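Local coordinates for Mypaa.01249.c (Mycobacterium paratuberculosis, PDB 3RD5), which probably works as an oxidoreductase of the short-chain dehydrogenase/reductase family, although its substrate and exact reaction are unknown, at residues A30-E35 with F230-T235; A46-R51 with D70-S75; I147-L152 with A271-A276; S177-R182 with A276-S281; G250-F253 with G257-Q260. All coordinates share one frame; numbering follows the deposited sequence.

Contact 1. Residues A30-E35 with F230-T235; sequences AVTARE and FGARQT
Val-31 and Thr-32 pack against Ala-232 where the two helix segments meet. The segment axes approach to 8.8 Å and cross at -58°. The CB of Ala-232 lies 3.6 Å from CG1 of Val-31, an apolar contact, and 3.5 Å from OG1 of Thr-32, in van der Waals packing. One turn further along helix 226-240, Thr-235 turns its methyl to that of Thr-32, CG2 to CG2 at 4.1 Å, and the two side chains cross at about a right angle.

The polar link is a single water. It donates to OG1 of Thr-32 at 2.9 Å and is 2.7 Å from OG1 of Thr-235. In Thr-32 the hydroxyl lies anti to the carbonyl carbon (chi1 -56°), which also lets OG1 bond to Leu-28 O within its own helix. The buried hydroxyl therefore has a protein and a water partner.

At the outer side the charged groups form a chain: Arg-34 pairs with Glu-35 and with Asp-229, and Glu-35 also with Arg-38. Deeper in, Thr-32 and Thr-235 both touch Ile-91 of the central sheet. Helix 27-38 follows the glycine-rich loop of the Rossmann fold, and helix 226-240 packs beside it on one face of the sheet.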
# COMPACT_ATOMS: atom_id res chain seq x y z
N ALA A 30 -6.48 2.06 10.72
CA ALA A 30 -6.51 2.21 12.16
C ALA A 30 -6.31 0.88 12.87
O ALA A 30 -5.54 0.80 13.83
CB ALA A 30 -7.81 2.85 12.61
N VAL A 31 -6.98 -0.17 12.41
CA VAL A 31 -6.83 -1.49 13.02
C VAL A 31 -5.43 -2.05 12.80
O VAL A 31 -4.82 -2.65 13.68
CB VAL A 31 -7.91 -2.48 12.56
CG1 VAL A 31 -7.64 -3.90 13.13
CG2 VAL A 31 -9.32 -1.98 12.96
N THR A 32 -4.88 -1.83 11.59
CA THR A 32 -3.55 -2.32 11.29
C THR A 32 -2.54 -1.68 12.29
O THR A 32 -1.72 -2.38 12.88
CB THR A 32 -3.15 -2.01 9.85
OG1 THR A 32 -4.14 -2.55 8.94
CG2 THR A 32 -1.81 -2.61 9.52
N ALA A 33 -2.66 -0.37 12.48
CA ALA A 33 -1.82 0.36 13.44
C ALA A 33 -2.03 -0.13 14.85
O ALA A 33 -1.05 -0.38 15.59
CB ALA A 33 -2.10 1.86 13.35
N ARG A 34 -3.30 -0.27 15.24
CA ARG A 34 -3.67 -0.68 16.61
C ARG A 34 -3.02 -2.02 16.95
O ARG A 34 -2.46 -2.19 18.06
CB ARG A 34 -5.21 -0.73 16.75
CG ARG A 34 -5.71 -1.08 18.12
CD ARG A 34 -7.21 -1.39 18.08
NE ARG A 34 -7.46 -2.74 17.52
CZ ARG A 34 -8.61 -3.15 16.98
NH1 ARG A 34 -9.66 -2.34 16.85
NH2 ARG A 34 -8.70 -4.40 16.58
N GLU A 35 -3.14 -3.01 16.06
CA GLU A 35 -2.65 -4.35 16.37
C GLU A 35 -1.13 -4.39 16.41
O GLU A 35 -0.54 -5.06 17.26
CB GLU A 35 -3.19 -5.37 15.38
CG GLU A 35 -4.70 -5.55 15.41
CD GLU A 35 -5.23 -6.26 16.64
OE1 GLU A 35 -4.48 -6.91 17.37
OE2 GLU A 35 -6.48 -6.25 16.84
N PHE A 230 -11.34 -7.71 9.74
CA PHE A 230 -11.15 -8.73 8.73
C PHE A 230 -10.16 -8.27 7.64
O PHE A 230 -9.24 -9.00 7.23
CB PHE A 230 -12.49 -9.14 8.09
CG PHE A 230 -12.35 -10.29 7.13
CD1 PHE A 230 -12.22 -11.59 7.60
CD2 PHE A 230 -12.26 -10.08 5.77
CE1 PHE A 230 -12.06 -12.65 6.70
CE2 PHE A 230 -12.08 -11.14 4.89
CZ PHE A 230 -11.96 -12.39 5.34
N GLY A 231 -10.31 -7.04 7.19
CA GLY A 231 -9.40 -6.54 6.19
C GLY A 231 -7.98 -6.38 6.69
O GLY A 231 -7.00 -6.72 6.00
N ALA A 232 -7.85 -5.86 7.91
CA ALA A 232 -6.52 -5.60 8.48
C ALA A 232 -5.77 -6.89 8.69
O ALA A 232 -4.53 -6.92 8.62
CB ALA A 232 -6.63 -4.82 9.82
N ARG A 233 -6.49 -7.97 8.99
CA ARG A 233 -5.88 -9.28 9.19
C ARG A 233 -4.94 -9.66 8.06
O ARG A 233 -3.87 -10.22 8.24
CB ARG A 233 -6.97 -10.33 9.35
CG ARG A 233 -6.48 -11.76 9.58
CD ARG A 233 -7.62 -12.78 9.48
NE ARG A 233 -8.60 -12.56 10.52
CZ ARG A 233 -9.79 -13.14 10.54
NH1 ARG A 233 -10.15 -13.92 9.54
NH2 ARG A 233 -10.64 -12.89 11.53
N GLN A 234 -5.40 -9.36 6.85
CA GLN A 234 -4.68 -9.75 5.64
C GLN A 234 -3.34 -9.01 5.58
O GLN A 234 -2.27 -9.60 5.34
CB GLN A 234 -5.53 -9.51 4.40
CG GLN A 234 -7.02 -9.90 4.49
CD GLN A 234 -7.30 -11.29 4.97
OE1 GLN A 234 -6.56 -12.24 4.62
NE2 GLN A 234 -8.40 -11.45 5.76
N THR A 235 -3.39 -7.70 5.78
CA THR A 235 -2.18 -6.88 5.82
C THR A 235 -1.23 -7.32 6.94
O THR A 235 -0.02 -7.38 6.74
CB THR A 235 -2.53 -5.41 6.02
OG1 THR A 235 -3.43 -4.98 4.99
CG2 THR A 235 -1.29 -4.53 5.98
O HOH W 1 -3.93 -2.49 6.04

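Contact 2. Residues A46-R51 with D70-S75; sequences AVRDTR and DLQDLS
Asp-70 meets Arg-48 at the surface. The two side chains run side by side and point the same way. OD1 of Asp-70 is 2.8 Å from NH1 of Arg-48, a salt bridge. The oxygen lies over one face of the guanidinium, well out of its plane, and the two flat groups are 60° apart. In the conformer described no N-H points at the oxygen, so the link is one of charges only. A second conformer of Arg-48 is deposited, so the link is probably not a fixed one. The arginine chain is extended from CG to NE, which carries the guanidinium across to the aspartate.

OD1 of Asp-70 also accepts from Gln-72 N at 3.0 Å, from above the carboxylate plane. This is an Asx turn, and it holds the carboxylate where the arginine meets it. The same residues make a type I turn, closed by Asp-73 N to Asp-70 O at 3.0 Å. In the Rossmann sheet, 46-51 takes in the end of strand 42-47 and the turn after it; 70-75 follows strand 63-68. In related reductases the loops after these strands flank the adenosine end of the dinucleotide.

Gln-72 comes next. Its amide carbon CD lies 3.7 Å from NH1 of Arg-48, at the edge of the guanidinium. Its side chain also touches Thr-104 and Thr-114.

Asp-73 is the N-cap of helix 74-82. Its OD1 takes a bond from Ser-75 OG at 2.6 Å, on the syn side, and a weak one from Ser-75 N. Asp-49 caps helix 50-57 in a similar way, through Lys-52 N.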
# COMPACT_ATOMS: atom_id res chain seq x y z
N ALA A 46 0.86 8.03 8.75
CA ALA A 46 1.10 9.16 7.85
C ALA A 46 -0.19 9.46 7.11
O ALA A 46 -0.64 8.66 6.28
CB ALA A 46 2.23 8.78 6.90
N VAL A 47 -0.82 10.60 7.45
CA VAL A 47 -2.19 10.92 7.05
C VAL A 47 -2.33 12.38 6.64
O VAL A 47 -1.55 13.22 7.07
CB VAL A 47 -3.19 10.62 8.17
CG1 VAL A 47 -3.17 9.12 8.48
CG2 VAL A 47 -2.94 11.46 9.46
N ARG A 48 -3.35 12.67 5.83
CA ARG A 48 -3.62 14.03 5.38
C ARG A 48 -4.18 14.88 6.51
O ARG A 48 -3.76 16.03 6.72
CB ARG A 48 -4.63 14.00 4.22
CG ARG A 48 -4.89 15.35 3.50
CD ARG A 48 -6.06 15.21 2.51
NE ARG A 48 -6.08 16.22 1.44
CZ ARG A 48 -5.78 15.99 0.16
NH1 ARG A 48 -5.42 14.78 -0.26
NH2 ARG A 48 -5.84 16.98 -0.72
N ASP A 49 -5.14 14.31 7.24
CA ASP A 49 -5.87 15.03 8.30
C ASP A 49 -5.31 14.57 9.64
O ASP A 49 -5.75 13.57 10.24
CB ASP A 49 -7.38 14.78 8.23
CG ASP A 49 -8.19 15.56 9.26
OD1 ASP A 49 -7.63 16.07 10.27
OD2 ASP A 49 -9.43 15.68 9.05
N THR A 50 -4.30 15.30 10.09
CA THR A 50 -3.60 14.95 11.32
C THR A 50 -4.41 15.22 12.59
O THR A 50 -4.19 14.56 13.61
CB THR A 50 -2.23 15.63 11.43
OG1 THR A 50 -2.41 17.06 11.42
CG2 THR A 50 -1.28 15.21 10.29
N ARG A 51 -5.35 16.15 12.55
CA ARG A 51 -6.19 16.39 13.72
C ARG A 51 -7.04 15.15 14.00
O ARG A 51 -7.11 14.67 15.14
CB ARG A 51 -7.06 17.64 13.49
N ASP A 70 0.36 14.07 2.50
CA ASP A 70 -0.65 14.16 1.47
C ASP A 70 -0.15 13.44 0.22
O ASP A 70 0.69 13.97 -0.52
CB ASP A 70 -0.93 15.63 1.13
CG ASP A 70 -2.03 15.81 0.12
OD1 ASP A 70 -2.59 14.81 -0.36
OD2 ASP A 70 -2.35 17.02 -0.20
N LEU A 71 -0.61 12.21 0.01
CA LEU A 71 -0.22 11.41 -1.14
C LEU A 71 -0.59 12.02 -2.48
O LEU A 71 -0.05 11.61 -3.48
CB LEU A 71 -0.80 9.99 -1.06
CG LEU A 71 -0.15 9.08 0.00
CD1 LEU A 71 -1.11 7.89 0.25
CD2 LEU A 71 1.22 8.57 -0.53
N GLN A 72 -1.48 13.01 -2.49
CA GLN A 72 -1.85 13.78 -3.69
C GLN A 72 -0.99 14.99 -3.95
O GLN A 72 -1.35 15.86 -4.76
CB GLN A 72 -3.33 14.21 -3.64
CG GLN A 72 -4.27 13.01 -3.49
CD GLN A 72 -5.75 13.32 -3.68
OE1 GLN A 72 -6.13 14.32 -4.31
NE2 GLN A 72 -6.59 12.40 -3.22
N ASP A 73 0.15 15.06 -3.28
CA ASP A 73 1.09 16.22 -3.42
C ASP A 73 2.51 15.67 -3.26
O ASP A 73 2.93 15.36 -2.16
CB ASP A 73 0.72 17.28 -2.38
CG ASP A 73 1.62 18.50 -2.40
OD1 ASP A 73 2.68 18.48 -3.04
OD2 ASP A 73 1.22 19.53 -1.77
N LEU A 74 3.21 15.49 -4.37
CA LEU A 74 4.55 14.92 -4.29
C LEU A 74 5.50 15.71 -3.41
O LEU A 74 6.44 15.14 -2.82
CB LEU A 74 5.13 14.67 -5.68
CG LEU A 74 4.45 13.60 -6.52
CD1 LEU A 74 5.01 13.62 -7.96
CD2 LEU A 74 4.68 12.21 -5.90
N SER A 75 5.32 17.03 -3.28
CA SER A 75 6.15 17.79 -2.36
C SER A 75 5.95 17.42 -0.90
O SER A 75 6.90 17.39 -0.13
CB SER A 75 5.98 19.30 -2.56
OG SER A 75 4.74 19.82 -2.06

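Contact 3. Residues I147-L152 with A271-A276; sequences INLEDL and AGMAAA
Met-273 is the tight part of the contact. Its sulfur lies between two residues of the loop 147-152. SD is 3.8 Å from CB of Ile-147 and 3.9 Å from CG of Leu-149. The methionine leaves the helix with CG anti to the backbone N (chi1 -178°), then bends at chi2 (62°) and chi3. The bend folds CE back toward Ile-147, whose carbonyl O it approaches at 4.0 Å. Ile-147 is crossed at a slant, whereas Leu-149 and Met-273 reach toward each other, tip to tip.

The looser part lies toward Ala-276. There a single methyl pair does the work, with CD1 of Leu-149 at 3.8 Å from CB of Ala-276. Leu-149 and Ala-276 are partly exposed and, like Met-273, touch a crystal neighbour. The contact is wholly apolar and buries 191 Å² in all. A 1,2-ethanediol, probably from the crystallisation liquor, lies about 5 Å from the side chain of Met-273.

The loop follows strand 133-137 and leads to helix 161-185, where Gln-167 bonds to Asn-148 N and to Leu-152 O. Ile-147 and Met-273 both lean on Leu-174 of that helix, so loop, helix 161-185 and helix 271-285 meet here.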
# COMPACT_ATOMS: atom_id res chain seq x y z
N ILE A 147 -3.69 -1.50 -17.38
CA ILE A 147 -2.79 -0.33 -17.44
C ILE A 147 -2.82 0.29 -18.81
O ILE A 147 -2.61 -0.40 -19.81
CB ILE A 147 -1.35 -0.72 -17.13
CG1 ILE A 147 -1.22 -1.40 -15.78
CG2 ILE A 147 -0.43 0.53 -17.21
CD1 ILE A 147 -1.78 -0.61 -14.57
N ASN A 148 -3.15 1.57 -18.88
CA ASN A 148 -3.11 2.36 -20.12
C ASN A 148 -1.88 3.24 -20.08
O ASN A 148 -1.85 4.28 -19.43
CB ASN A 148 -4.40 3.17 -20.23
CG ASN A 148 -4.58 3.76 -21.58
OD1 ASN A 148 -3.61 4.31 -22.16
ND2 ASN A 148 -5.81 3.65 -22.13
N LEU A 149 -0.77 2.79 -20.72
CA LEU A 149 0.49 3.52 -20.64
C LEU A 149 0.44 4.86 -21.37
O LEU A 149 1.14 5.78 -20.96
CB LEU A 149 1.63 2.68 -21.26
CG LEU A 149 2.01 1.40 -20.52
CD1 LEU A 149 2.98 0.57 -21.42
CD2 LEU A 149 2.64 1.72 -19.14
N GLU A 150 -0.37 4.96 -22.41
CA GLU A 150 -0.47 6.20 -23.20
C GLU A 150 -1.31 7.25 -22.51
O GLU A 150 -1.13 8.44 -22.78
CB GLU A 150 -1.08 5.88 -24.57
CG GLU A 150 -0.22 4.97 -25.45
CD GLU A 150 -0.11 3.48 -24.99
OE1 GLU A 150 -1.06 2.93 -24.31
OE2 GLU A 150 0.94 2.83 -25.32
N ASP A 151 -2.21 6.83 -21.62
CA ASP A 151 -3.15 7.78 -21.00
C ASP A 151 -3.51 7.28 -19.59
O ASP A 151 -4.67 7.05 -19.23
CB ASP A 151 -4.40 8.00 -21.86
CG ASP A 151 -5.25 9.14 -21.37
OD1 ASP A 151 -4.78 9.96 -20.55
OD2 ASP A 151 -6.42 9.17 -21.83
N LEU A 152 -2.48 7.13 -18.77
CA LEU A 152 -2.64 6.62 -17.40
C LEU A 152 -3.58 7.49 -16.58
O LEU A 152 -4.31 6.98 -15.71
CB LEU A 152 -1.27 6.54 -16.73
CG LEU A 152 -1.24 5.74 -15.42
CD1 LEU A 152 -1.23 4.22 -15.65
CD2 LEU A 152 0.02 6.18 -14.59
N ALA A 271 5.24 -9.37 -16.81
CA ALA A 271 6.48 -8.77 -16.37
C ALA A 271 6.89 -7.59 -17.24
O ALA A 271 7.46 -6.63 -16.73
CB ALA A 271 7.61 -9.84 -16.35
N GLY A 272 6.61 -7.65 -18.53
CA GLY A 272 6.87 -6.51 -19.40
C GLY A 272 6.08 -5.28 -19.02
O GLY A 272 6.62 -4.18 -19.01
N MET A 273 4.81 -5.46 -18.72
CA MET A 273 4.00 -4.34 -18.28
C MET A 273 4.46 -3.82 -16.93
O MET A 273 4.49 -2.61 -16.72
CB MET A 273 2.51 -4.68 -18.23
CG MET A 273 1.62 -3.52 -17.83
SD MET A 273 1.69 -2.11 -18.96
CE MET A 273 0.65 -2.71 -20.19
N ALA A 274 4.86 -4.69 -16.01
CA ALA A 274 5.36 -4.20 -14.73
C ALA A 274 6.58 -3.30 -14.92
O ALA A 274 6.72 -2.24 -14.30
CB ALA A 274 5.70 -5.39 -13.81
N ALA A 275 7.52 -3.71 -15.77
CA ALA A 275 8.68 -2.95 -16.06
C ALA A 275 8.40 -1.63 -16.81
O ALA A 275 9.01 -0.59 -16.50
CB ALA A 275 9.75 -3.84 -16.77
N ALA A 276 7.44 -1.64 -17.77
CA ALA A 276 7.06 -0.43 -18.49
C ALA A 276 6.35 0.56 -17.57
O ALA A 276 6.63 1.76 -17.60
CB ALA A 276 6.11 -0.79 -19.66

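Contact 4. Residues S177-R182 with A276-S281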
# COMPACT_ATOMS: atom_id res chain seq x y z
N SER A 177 5.60 -6.63 -7.92
CA SER A 177 6.40 -7.59 -8.70
C SER A 177 7.69 -6.97 -9.20
O SER A 177 8.76 -7.57 -9.10
CB SER A 177 5.60 -8.11 -9.89
OG SER A 177 4.49 -8.88 -9.46
N GLU A 178 7.60 -5.77 -9.77
CA GLU A 178 8.79 -5.13 -10.33
C GLU A 178 9.73 -4.67 -9.22
O GLU A 178 10.94 -4.79 -9.35
CB GLU A 178 8.43 -4.00 -11.28
CG GLU A 178 9.60 -3.22 -11.87
CD GLU A 178 10.49 -3.96 -12.82
OE1 GLU A 178 10.22 -5.12 -13.16
OE2 GLU A 178 11.49 -3.30 -13.25
N LEU A 179 9.18 -4.19 -8.11
CA LEU A 179 10.02 -3.80 -6.96
C LEU A 179 10.79 -5.04 -6.49
O LEU A 179 12.01 -4.99 -6.26
CB LEU A 179 9.17 -3.23 -5.81
CG LEU A 179 9.94 -2.88 -4.54
CD1 LEU A 179 11.13 -1.92 -4.79
CD2 LEU A 179 8.99 -2.26 -3.52
N GLN A 180 10.12 -6.19 -6.35
CA GLN A 180 10.84 -7.38 -5.92
C GLN A 180 11.92 -7.77 -6.91
O GLN A 180 13.03 -8.14 -6.51
CB GLN A 180 9.88 -8.54 -5.65
CG GLN A 180 10.62 -9.77 -5.10
CD GLN A 180 11.26 -9.48 -3.77
OE1 GLN A 180 10.58 -9.18 -2.80
NE2 GLN A 180 12.59 -9.60 -3.70
N ARG A 181 11.61 -7.69 -8.21
CA ARG A 181 12.63 -8.03 -9.24
C ARG A 181 13.87 -7.15 -9.05
O ARG A 181 15.01 -7.66 -9.11
CB ARG A 181 12.08 -7.88 -10.63
CG ARG A 181 12.99 -8.40 -11.71
CD ARG A 181 12.47 -8.06 -13.09
NE ARG A 181 12.59 -6.65 -13.41
CZ ARG A 181 13.73 -6.04 -13.74
NH1 ARG A 181 14.89 -6.72 -13.81
NH2 ARG A 181 13.73 -4.74 -14.04
N ARG A 182 13.67 -5.87 -8.82
CA ARG A 182 14.77 -4.94 -8.63
C ARG A 182 15.54 -5.16 -7.34
O ARG A 182 16.77 -5.05 -7.31
CB ARG A 182 14.26 -3.52 -8.76
CG ARG A 182 13.97 -3.14 -10.20
CD ARG A 182 13.29 -1.79 -10.27
NE ARG A 182 13.09 -1.30 -11.62
CZ ARG A 182 13.82 -0.35 -12.21
NH1 ARG A 182 14.80 0.22 -11.58
NH2 ARG A 182 13.50 0.10 -13.41
N ALA A 276 7.44 -1.64 -17.77
CA ALA A 276 7.06 -0.43 -18.49
C ALA A 276 6.35 0.56 -17.57
O ALA A 276 6.63 1.76 -17.60
CB ALA A 276 6.11 -0.79 -19.66
N LEU A 277 5.45 0.04 -16.73
CA LEU A 277 4.76 0.89 -15.76
C LEU A 277 5.75 1.54 -14.80
O LEU A 277 5.59 2.70 -14.41
CB LEU A 277 3.70 0.10 -14.98
CG LEU A 277 3.03 0.88 -13.83
CD1 LEU A 277 2.18 2.06 -14.33
CD2 LEU A 277 2.18 -0.11 -13.03
N TRP A 278 6.79 0.80 -14.39
CA TRP A 278 7.81 1.37 -13.53
C TRP A 278 8.49 2.56 -14.18
O TRP A 278 8.68 3.62 -13.55
CB TRP A 278 8.84 0.28 -13.17
CG TRP A 278 9.78 0.74 -12.09
CD1 TRP A 278 10.84 1.58 -12.22
CD2 TRP A 278 9.68 0.45 -10.68
NE1 TRP A 278 11.38 1.85 -10.99
CE2 TRP A 278 10.69 1.16 -10.04
CE3 TRP A 278 8.82 -0.36 -9.90
CZ2 TRP A 278 10.84 1.13 -8.63
CZ3 TRP A 278 8.96 -0.39 -8.54
CH2 TRP A 278 10.00 0.34 -7.92
N ALA A 279 8.84 2.43 -15.46
CA ALA A 279 9.47 3.52 -16.19
C ALA A 279 8.57 4.74 -16.26
O ALA A 279 8.99 5.87 -16.01
CB ALA A 279 9.87 3.06 -17.62
N LEU A 280 7.31 4.54 -16.63
CA LEU A 280 6.35 5.63 -16.66
C LEU A 280 6.21 6.29 -15.28
O LEU A 280 6.14 7.52 -15.18
CB LEU A 280 5.01 5.12 -17.16
CG LEU A 280 3.81 6.07 -17.08
CD1 LEU A 280 4.03 7.39 -17.77
CD2 LEU A 280 2.55 5.34 -17.56
N SER A 281 6.20 5.47 -14.24
CA SER A 281 6.03 5.98 -12.87
C SER A 281 7.23 6.83 -12.41
O SER A 281 7.07 7.85 -11.70
CB SER A 281 5.76 4.83 -11.90
OG SER A 281 4.54 4.15 -12.27
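Glu-178 and Trp-278 mark the nearest backbone approach of two helices that cross almost at right angles. Their CA atoms are 7.3 Å apart, and the segment axes are 91° apart in direction and 10.6 Å at closest approach. That spacing is filled by the indole of Trp-278.

Arg-182 lies flat on the indole. The planes are 17° apart, and CZ is 3.8 Å from the centroid of the five-membered ring, a cation-pi stack. CD of Arg-182 adds a CH-pi contact over the same ring. Arg-182 has two deposited conformers; the stack and its bond to Glu-178 are those of the one described. On the benzo side, CG of Glu-178 reaches CE3 at 3.6 Å and CB of Leu-179 reaches CZ3 at 3.9 Å.

In that conformer Glu-178 probably helps to steady the arginine. NE of Arg-182 donates to OE2 at 3.0 Å, on the anti side. Arg-181 grips the same carboxylate side-on, with NE to OE1 and NH2 to OE2, both 2.8 Å. OE2 thus takes two bonds, and this network probably keeps the buried Glu-178 ionised.

Trp-278 NE1 bonds to Glu-282 in its own helix. Its ring also meets Phe-120 of helix 110-126 edge-to-face. The contact therefore lies where helix 271-285 crosses helix 161-185, which carries the family YxxxK motif in its earlier part, with helix 110-126 alongside.

Contact 5. Residues G250-F253 with G257-Q260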
# COMPACT_ATOMS: atom_id res chain seq x y z
N GLY A 250 -4.33 -12.83 1.07
CA GLY A 250 -5.71 -12.43 1.24
C GLY A 250 -6.58 -13.61 1.61
O GLY A 250 -6.10 -14.68 1.89
N PRO A 251 -7.91 -13.40 1.59
CA PRO A 251 -8.83 -14.48 1.97
C PRO A 251 -8.86 -15.54 0.88
O PRO A 251 -8.81 -15.25 -0.32
CB PRO A 251 -10.16 -13.76 2.09
CG PRO A 251 -9.84 -12.31 2.26
CD PRO A 251 -8.62 -12.12 1.40
N ARG A 252 -8.95 -16.79 1.30
CA ARG A 252 -8.87 -17.95 0.39
C ARG A 252 -9.83 -17.84 -0.79
O ARG A 252 -9.45 -18.18 -1.92
CB ARG A 252 -9.14 -19.25 1.16
CG ARG A 252 -9.20 -20.50 0.29
CD ARG A 252 -9.27 -21.75 1.11
NE ARG A 252 -9.43 -22.92 0.26
CZ ARG A 252 -9.88 -24.10 0.70
NH1 ARG A 252 -10.21 -24.25 1.97
NH2 ARG A 252 -10.05 -25.11 -0.16
N PHE A 253 -11.06 -17.36 -0.56
CA PHE A 253 -12.08 -17.29 -1.62
C PHE A 253 -12.29 -15.88 -2.13
O PHE A 253 -13.38 -15.54 -2.64
CB PHE A 253 -13.37 -17.98 -1.18
CG PHE A 253 -13.15 -19.44 -0.87
CD1 PHE A 253 -12.84 -20.32 -1.91
CD2 PHE A 253 -13.13 -19.91 0.42
CE1 PHE A 253 -12.57 -21.63 -1.65
CE2 PHE A 253 -12.88 -21.26 0.67
CZ PHE A 253 -12.61 -22.10 -0.39
N GLY A 257 -12.86 -15.99 3.62
CA GLY A 257 -12.01 -17.16 3.75
C GLY A 257 -10.77 -16.94 4.57
O GLY A 257 -10.40 -15.81 4.89
N ARG A 258 -10.08 -18.04 4.89
CA ARG A 258 -8.85 -18.00 5.69
C ARG A 258 -7.74 -17.24 4.99
O ARG A 258 -7.64 -17.26 3.75
CB ARG A 258 -8.35 -19.42 5.98
CG ARG A 258 -7.96 -20.27 4.81
CD ARG A 258 -7.62 -21.70 5.31
NE ARG A 258 -6.51 -21.70 6.27
CZ ARG A 258 -6.33 -22.60 7.24
NH1 ARG A 258 -7.20 -23.59 7.42
NH2 ARG A 258 -5.29 -22.52 8.05
N THR A 259 -6.88 -16.60 5.77
CA THR A 259 -5.75 -15.82 5.23
C THR A 259 -4.63 -16.73 4.76
O THR A 259 -4.17 -17.64 5.47
CB THR A 259 -5.25 -14.86 6.31
OG1 THR A 259 -6.31 -13.97 6.68
CG2 THR A 259 -4.05 -14.06 5.81
N GLN A 260 -4.21 -16.53 3.53
CA GLN A 260 -3.17 -17.35 2.90
C GLN A 260 -2.62 -16.63 1.68
O GLN A 260 -3.20 -15.65 1.20
CB GLN A 260 -3.74 -18.73 2.49
CG GLN A 260 -4.95 -18.60 1.54
CD GLN A 260 -5.40 -19.87 0.90
OE1 GLN A 260 -5.86 -20.71 1.58
NE2 GLN A 260 -5.30 -19.96 -0.42
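A beta hairpin at the edge of the central sheet holds this contact. Strand 248-251 turns back as strand 259-261, the only antiparallel addition to an otherwise parallel Rossmann sheet. Gly-250 and Gln-260 form the hydrogen-bonded pair. Gly-250 N donates to Gln-260 O at 3.0 Å, and Gln-260 N returns to Gly-250 O at 3.1 Å, both fairly straight. Pro-251 and Thr-259 are the next, non-hydrogen-bonded pair, with CA atoms 4.7 Å apart. Here CA-H...O contacts help, such as Pro-251 CA to Arg-258 O at 3.5 Å. Toward the turn, Arg-252 N gives a weak bond of 2.8 Å to Arg-258 O. Gly-257 has a phi of 117°, reached most easily by glycine, and its carbonyl O lies 3.5 Å from CB of Pro-251.

On the outer face, Arg-252 is extended and its CG lies between two flat groups. CG of Arg-252 is 3.6 Å from OE1 of Gln-260 and, on the other side, 3.7 Å above the ring plane of Phe-253, over its centre. Gln-260 gets there with CG between its backbone N and carbonyl carbon (chi1 57°), which turns the amide over the arginine chain. Pro-251 and Thr-259 face helix 226-240 instead, where Thr-259 bonds to Gln-234.

The strands are thus held by backbone bonds, while the aliphatic part of Arg-252 packs on the Gln-260 amide, and its guanidinium, on an exposed residue, probably faces solvent.

In the fold
Contacts 1 and 5 are neighbours, with centres 15 Å apart. They touch where Gln-234 of helix 226-240 meets the hairpin. Contacts 3 and 4 are closer still, at 9 Å between centres, and share helix 271-285 and Ala-276. They lie across the chain's centre from contact 1, their centres about 30 and 27 Å from its own. Contact 2 stands apart, its centre 20 Å from that of contact 1, but it reaches the same sheet as contact 5. Along the chain, contact 2 is nested inside contact 1, contact 5 inside contacts 3 and 4. Contacts 3 and 4 cross contact 1. The C-terminal elements thus close over both sides of the Rossmann core.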